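Local coordinates for proton-dependent oligopeptide transporter family protein (Xanthomonas campestris, PDB 6EI3), which probably couples the uptake of small peptides to proton movement across the bacterial membrane, and is seen here in an auto-inhibited state, at residues Arg2-Ile7 and Ser123-Gln128; Gly74-Ile79 and Tyr193-Leu198. All coordinates share one frame; numbering follows the deposited sequence.

Interaction 1: residues Arg2-Ile7 and Ser123-Gln128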
loop_
_atom_site.group_PDB
_atom_site.type_symbol
_atom_site.label_atom_id
_atom_site.label_comp_id
_atom_site.label_asym_id
_atom_site.label_seq_id
_atom_site.Cartn_x
_atom_site.Cartn_y
_atom_site.Cartn_z
ATOM N N ARG A 2 0.608 26.194 17.615
ATOM C CA ARG A 2 0.648 25.496 18.907
ATOM C C ARG A 2 -0.059 24.138 18.937
ATOM O O ARG A 2 0.155 23.368 19.875
ATOM C CB ARG A 2 0.122 26.394 20.031
ATOM C CG ARG A 2 1.061 27.558 20.394
ATOM C CD ARG A 2 2.234 27.149 21.279
ATOM N NE ARG A 2 1.827 26.872 22.658
ATOM C CZ ARG A 2 2.672 26.716 23.674
ATOM N NH1 ARG A 2 3.983 26.814 23.480
ATOM N NH2 ARG A 2 2.214 26.467 24.894
ATOM N N GLN A 3 -0.879 23.828 17.919
ATOM C CA GLN A 3 -1.578 22.536 17.820
ATOM C C GLN A 3 -0.753 21.487 17.089
ATOM O O GLN A 3 -1.049 20.320 17.226
ATOM C CB GLN A 3 -2.964 22.679 17.157
ATOM C CG GLN A 3 -2.932 23.195 15.721
ATOM C CD GLN A 3 -3.101 24.700 15.642
ATOM O OE1 GLN A 3 -2.444 25.475 16.348
ATOM N NE2 GLN A 3 -3.955 25.154 14.739
ATOM N N ILE A 4 0.243 21.899 16.279
ATOM C CA ILE A 4 1.088 20.997 15.486
ATOM C C ILE A 4 1.809 19.899 16.366
ATOM O O ILE A 4 1.799 18.737 15.941
ATOM C CB ILE A 4 2.062 21.806 14.563
ATOM C CG1 ILE A 4 1.273 22.524 13.414
ATOM C CG2 ILE A 4 3.196 20.936 13.985
ATOM C CD1 ILE A 4 0.461 21.552 12.400
ATOM N N PRO A 5 2.329 20.174 17.597
ATOM C CA PRO A 5 2.987 19.086 18.375
ATOM C C PRO A 5 2.074 17.894 18.699
ATOM O O PRO A 5 2.530 16.756 18.731
ATOM C CB PRO A 5 3.461 19.800 19.648
ATOM C CG PRO A 5 3.632 21.235 19.239
ATOM C CD PRO A 5 2.495 21.479 18.281
ATOM N N PHE A 6 0.777 18.151 18.913
ATOM C CA PHE A 6 -0.215 17.100 19.202
ATOM C C PHE A 6 -0.391 16.184 17.995
ATOM O O PHE A 6 -0.564 14.988 18.173
ATOM C CB PHE A 6 -1.560 17.709 19.626
ATOM C CG PHE A 6 -1.471 18.525 20.898
ATOM C CD1 PHE A 6 -1.556 17.911 22.143
ATOM C CD2 PHE A 6 -1.300 19.902 20.850
ATOM C CE1 PHE A 6 -1.461 18.665 23.321
ATOM C CE2 PHE A 6 -1.205 20.654 22.022
ATOM C CZ PHE A 6 -1.289 20.030 23.252
ATOM N N ILE A 7 -0.296 16.762 16.769
ATOM C CA ILE A 7 -0.390 16.047 15.485
ATOM C C ILE A 7 0.878 15.216 15.282
ATOM O O ILE A 7 0.799 14.065 14.860
ATOM C CB ILE A 7 -0.601 17.071 14.316
ATOM C CG1 ILE A 7 -1.915 17.903 14.489
ATOM C CG2 ILE A 7 -0.508 16.416 12.918
ATOM C CD1 ILE A 7 -3.221 17.168 14.472
ATOM N N SER A 123 -3.926 15.713 5.649
ATOM C CA SER A 123 -4.852 16.779 5.235
ATOM C C SER A 123 -5.264 17.651 6.440
ATOM O O SER A 123 -5.318 18.872 6.319
ATOM C CB SER A 123 -6.091 16.158 4.592
ATOM O OG SER A 123 -6.932 17.192 4.113
ATOM N N PHE A 124 -5.551 17.019 7.607
ATOM C CA PHE A 124 -5.919 17.751 8.839
ATOM C C PHE A 124 -4.738 18.571 9.339
ATOM O O PHE A 124 -4.928 19.642 9.905
ATOM C CB PHE A 124 -6.393 16.774 9.928
ATOM C CG PHE A 124 -6.951 17.412 11.182
ATOM C CD1 PHE A 124 -8.147 18.123 11.148
ATOM C CD2 PHE A 124 -6.342 17.205 12.415
ATOM C CE1 PHE A 124 -8.687 18.676 12.312
ATOM C CE2 PHE A 124 -6.863 17.784 13.575
ATOM C CZ PHE A 124 -8.048 18.488 13.520
ATOM N N MET A 125 -3.513 18.055 9.154
ATOM C CA MET A 125 -2.303 18.787 9.555
ATOM C C MET A 125 -2.184 20.089 8.724
ATOM O O MET A 125 -1.892 21.139 9.286
ATOM C CB MET A 125 -1.053 17.904 9.359
ATOM C CG MET A 125 0.245 18.598 9.783
ATOM S SD MET A 125 0.967 19.582 8.437
ATOM C CE MET A 125 1.643 18.239 7.376
ATOM N N VAL A 126 -2.329 19.996 7.382
ATOM C CA VAL A 126 -2.226 21.164 6.483
ATOM C C VAL A 126 -3.279 22.246 6.876
ATOM O O VAL A 126 -2.952 23.432 6.884
ATOM C CB VAL A 126 -2.303 20.765 4.980
ATOM C CG1 VAL A 126 -2.197 21.988 4.062
ATOM C CG2 VAL A 126 -1.226 19.749 4.622
ATOM N N ASP A 127 -4.502 21.814 7.277
ATOM C CA ASP A 127 -5.608 22.688 7.736
ATOM C C ASP A 127 -5.198 23.583 8.911
ATOM O O ASP A 127 -5.807 24.617 9.106
ATOM C CB ASP A 127 -6.813 21.839 8.217
ATOM C CG ASP A 127 -7.610 21.133 7.136
ATOM O OD1 ASP A 127 -7.357 21.398 5.937
ATOM O OD2 ASP A 127 -8.487 20.303 7.489
ATOM N N GLN A 128 -4.205 23.169 9.715
ATOM C CA GLN A 128 -3.772 23.929 10.893
ATOM C C GLN A 128 -3.025 25.211 10.559
ATOM O O GLN A 128 -2.889 26.065 11.431
ATOM C CB GLN A 128 -2.959 23.053 11.856
ATOM C CG GLN A 128 -3.669 21.744 12.259
ATOM C CD GLN A 128 -5.101 21.971 12.681
ATOM O OE1 GLN A 128 -5.385 22.786 13.559
ATOM N NE2 GLN A 128 -6.042 21.300 12.015
#
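Ile7 and Met125 bring the two backbones closest, with CA atoms 6.8 Å apart where the early part of helix 4-22 passes the end of helix 121-127. The polar part of the contact lies between two amides. Gln3 NE2 donates to Gln128 OE1 at 3.0 Å with an N-H...O angle of 160°. It arrives in the carbonyl plane on a lone pair, although the two amide planes are turned 64° from each other. Gln3 CG sits between the backbone N and the carbonyl carbon (chi1 62°), which brings it close to Gln128 OE1 as well.

The other end of the Gln128 amide turns back on the preceding turn: NE2 donates to Phe124 O at 2.9 Å, tilted somewhat out of that carbonyl plane. The same nitrogen rests 3.6 Å above the Phe124 ring, over its centre. OE1 also accepts from the backbone N of Val194, in the loop after helix 168-188. Three bonds thus hold the buried amide, two at the oxygen and one at the nitrogen, and set which way round it faces.

Beside this amide pair the contact is apolar. Ile4 CD1 reaches Gln128 CB at 3.8 Å and also touches Met125 CG, its side chain sliding past that of Gln128 in the opposite direction. One of the two deposited conformers of Ile7 spreads its branches over two neighbours. CD1 meets the edge of the Phe124 ring at CD2 (3.7 Å), while CG2 packs on Met125 CG. Tyr193 meets the Phe124 ring edge-to-face, and Val140 of helix 137-165 closes on both Ile4 and Met125. This is helix packing within the amino-terminal six-helix bundle of a major facilitator superfamily transporter, joining the start of its first membrane helix to the end of its fourth.

Interaction 2: residues Gly74-Ile79 and Tyr193-Leu198. With 78M ((2S)-2,3-dihydroxypropyl(7Z)-pentadec-7-enoate), chain B.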
loop_
_atom_site.group_PDB
_atom_site.type_symbol
_atom_site.label_atom_id
_atom_site.label_comp_id
_atom_site.label_asym_id
_atom_site.label_seq_id
_atom_site.Cartn_x
_atom_site.Cartn_y
_atom_site.Cartn_z
ATOM N N GLY A 74 -16.287 15.800 9.214
ATOM C CA GLY A 74 -15.045 16.552 9.313
ATOM C C GLY A 74 -13.937 15.607 9.763
ATOM O O GLY A 74 -14.206 14.508 10.243
ATOM N N LYS A 75 -12.704 16.013 9.606
ATOM C CA LYS A 75 -11.531 15.179 9.880
ATOM C C LYS A 75 -11.277 14.891 11.352
ATOM O O LYS A 75 -10.938 13.756 11.676
ATOM C CB LYS A 75 -10.293 15.800 9.225
ATOM C CG LYS A 75 -10.349 15.739 7.700
ATOM C CD LYS A 75 -9.189 16.483 7.073
ATOM C CE LYS A 75 -9.617 17.049 5.750
ATOM N NZ LYS A 75 -9.647 18.528 5.773
ATOM N N TYR A 76 -11.437 15.887 12.246
ATOM C CA TYR A 76 -11.215 15.646 13.680
ATOM C C TYR A 76 -12.045 14.478 14.230
ATOM O O TYR A 76 -11.484 13.576 14.860
ATOM C CB TYR A 76 -11.462 16.904 14.553
ATOM C CG TYR A 76 -11.343 16.567 16.023
ATOM C CD1 TYR A 76 -10.095 16.360 16.611
ATOM C CD2 TYR A 76 -12.475 16.346 16.801
ATOM C CE1 TYR A 76 -9.979 15.971 17.947
ATOM C CE2 TYR A 76 -12.372 15.970 18.140
ATOM C CZ TYR A 76 -11.120 15.792 18.710
ATOM O OH TYR A 76 -11.009 15.403 20.016
ATOM N N THR A 77 -13.381 14.542 14.056
ATOM C CA THR A 77 -14.313 13.521 14.570
ATOM C C THR A 77 -14.036 12.140 13.969
ATOM O O THR A 77 -14.057 11.148 14.687
ATOM C CB THR A 77 -15.761 13.984 14.335
ATOM O OG1 THR A 77 -15.954 15.182 15.080
ATOM C CG2 THR A 77 -16.809 12.942 14.753
ATOM N N THR A 78 -13.793 12.090 12.666
ATOM C CA THR A 78 -13.540 10.850 11.939
ATOM C C THR A 78 -12.238 10.216 12.441
ATOM O O THR A 78 -12.229 9.017 12.735
ATOM C CB THR A 78 -13.582 11.119 10.431
ATOM O OG1 THR A 78 -14.781 11.839 10.144
ATOM C CG2 THR A 78 -13.563 9.829 9.603
ATOM N N ILE A 79 -11.180 11.037 12.632
ATOM C CA ILE A 79 -9.902 10.549 13.161
ATOM C C ILE A 79 -10.110 9.937 14.538
ATOM O O ILE A 79 -9.634 8.828 14.781
ATOM C CB ILE A 79 -8.744 11.613 13.161
ATOM C CG1 ILE A 79 -8.313 11.948 11.713
ATOM C CG2 ILE A 79 -7.519 11.055 13.972
ATOM C CD1 ILE A 79 -7.529 13.305 11.544
ATOM N N TYR A 193 -7.431 22.801 17.650
ATOM C CA TYR A 193 -7.488 22.563 16.203
ATOM C C TYR A 193 -8.381 23.490 15.397
ATOM O O TYR A 193 -9.429 23.937 15.871
ATOM C CB TYR A 193 -7.890 21.128 15.877
ATOM C CG TYR A 193 -6.996 20.063 16.471
ATOM C CD1 TYR A 193 -5.609 20.176 16.416
ATOM C CD2 TYR A 193 -7.537 18.932 17.076
ATOM C CE1 TYR A 193 -4.783 19.197 16.974
ATOM C CE2 TYR A 193 -6.726 17.929 17.592
ATOM C CZ TYR A 193 -5.348 18.075 17.557
ATOM O OH TYR A 193 -4.561 17.103 18.108
ATOM N N VAL A 194 -7.959 23.713 14.139
ATOM C CA VAL A 194 -8.701 24.372 13.079
ATOM C C VAL A 194 -9.604 23.251 12.512
ATOM O O VAL A 194 -9.086 22.200 12.133
ATOM C CB VAL A 194 -7.750 24.958 11.987
ATOM C CG1 VAL A 194 -8.551 25.498 10.786
ATOM C CG2 VAL A 194 -6.872 26.070 12.584
ATOM N N ARG A 195 -10.950 23.464 12.468
ATOM C CA ARG A 195 -11.866 22.442 11.926
ATOM C C ARG A 195 -12.573 23.093 10.747
ATOM O O ARG A 195 -13.524 23.863 10.925
ATOM C CB ARG A 195 -12.843 21.911 12.993
ATOM C CG ARG A 195 -12.143 21.211 14.143
ATOM C CD ARG A 195 -13.097 20.656 15.175
ATOM N NE ARG A 195 -12.424 20.506 16.468
ATOM C CZ ARG A 195 -12.912 19.823 17.498
ATOM N NH1 ARG A 195 -14.070 19.193 17.395
ATOM N NH2 ARG A 195 -12.230 19.751 18.635
ATOM N N VAL A 196 -12.035 22.851 9.544
ATOM C CA VAL A 196 -12.500 23.523 8.312
ATOM C C VAL A 196 -13.879 23.020 7.853
ATOM O O VAL A 196 -14.268 21.926 8.257
ATOM C CB VAL A 196 -11.436 23.446 7.176
ATOM C CG1 VAL A 196 -10.124 24.099 7.597
ATOM C CG2 VAL A 196 -11.209 22.000 6.707
ATOM N N PRO A 197 -14.645 23.777 7.018
ATOM C CA PRO A 197 -15.935 23.240 6.545
ATOM C C PRO A 197 -15.756 21.954 5.725
ATOM O O PRO A 197 -14.653 21.635 5.275
ATOM C CB PRO A 197 -16.490 24.373 5.660
ATOM C CG PRO A 197 -15.723 25.615 6.054
ATOM C CD PRO A 197 -14.361 25.101 6.417
ATOM N N LEU A 198 -16.852 21.229 5.509
ATOM C CA LEU A 198 -16.882 20.052 4.642
ATOM C C LEU A 198 -16.560 20.576 3.230
ATOM O O LEU A 198 -16.958 21.703 2.921
ATOM C CB LEU A 198 -18.279 19.383 4.673
ATOM C CG LEU A 198 -18.750 18.807 6.032
ATOM C CD1 LEU A 198 -20.154 18.247 5.938
ATOM C CD2 LEU A 198 -17.788 17.728 6.571
HETATM O O21 78M B . -15.513 15.049 17.768
HETATM C C20 78M B . -16.742 14.497 18.216
HETATM C C18 78M B . -16.529 13.142 18.851
HETATM O O19 78M B . -17.780 12.452 18.945
HETATM C C17 78M B . -15.892 13.242 20.215
HETATM O O2 78M B . -15.579 11.883 20.602
HETATM C C1 78M B . -14.829 11.706 21.697
HETATM O O1 78M B . -14.323 12.606 22.317
HETATM C C2 78M B . -14.727 10.248 22.050
HETATM C C3 78M B . -13.752 9.914 23.178
HETATM C C4 78M B . -12.285 10.059 22.787
HETATM C C5 78M B . -11.312 9.541 23.831
HETATM C C6 78M B . -9.873 9.997 23.614
HETATM C C7 78M B . -8.860 9.198 24.382
HETATM C C8 78M B . -8.449 9.365 25.636
HETATM C C9 78M B . -8.899 10.391 26.643
HETATM C C10 78M B . -8.134 10.299 27.970
HETATM C C11 78M B . -6.759 10.959 27.950
HETATM C C12 78M B . -5.807 10.475 29.035
HETATM C C13 78M B . -4.511 11.277 29.128
HETATM C C15 78M B . -2.530 9.646 29.143
HETATM C C14 78M B . -3.397 10.618 29.938
HETATM O O HOH W 1 -15.664 18.263 15.086
#
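Gly74, Lys75 and Tyr76, at the close of a sequence resembling motif A of the major facilitator superfamily, meet the loop that follows helix 168-188. The guanidinium of Arg195 lies over one face of the Tyr76 ring in a cation-pi stack, CZ 4.0 Å from the ring centroid and the planes 30° apart. Its chain runs extended from CG to NE, and NH1 comes to 3.3 Å from Tyr76 CD2. Two bonds steady the group: NH2 donates to the carbonyl of Arg190, and NH1 to a water also hydrogen-bonded to Thr77 OG1.

Here the third membrane helix of the amino-terminal bundle binds the monoacylglycerol 78M, which suggests that this face borders lipid. Thr77 OG1 shares a 2.7 Å hydrogen bond with its O21, and that oxygen sits at the edge of the Tyr76 ring.

Tyr193 meets Tyr76 rim to rim, CD2 to CD1 at 3.7 Å with the planes at 46°, and its hydroxyl is hydrogen-bonded to Phe186 O. At the kinked end of the segment, Gly74 has a positive phi of 80°, a backbone shape that calls for glycine; Leu198 CD2 packs against its N at 3.6 Å. Val196 CG2 brushes Lys75 NZ, whose charge is paired with Asp127.

The two contacts alternate along the chain, in the order 2-7, 74-79, 123-128, 193-198, so each closes a long, mostly helical excursion and the excursions overlap. Their centres are about 11 Å apart, on the same side of the chain's centre and some 25 Å from it. They touch directly: the salt bridge from Lys75 NZ to Asp127 OD2, 2.7 Å long, joins helix 62-95 to the end of helix 121-127. Tyr193 of interaction 2 also packs on Ile7 of interaction 1. Together they gather the start of helix 4-22, the kinked early part of helix 62-95 and the end of helix 121-127, with the loop after 168-188, at what family topology indicates is the cytoplasmic edge of the amino-terminal bundle.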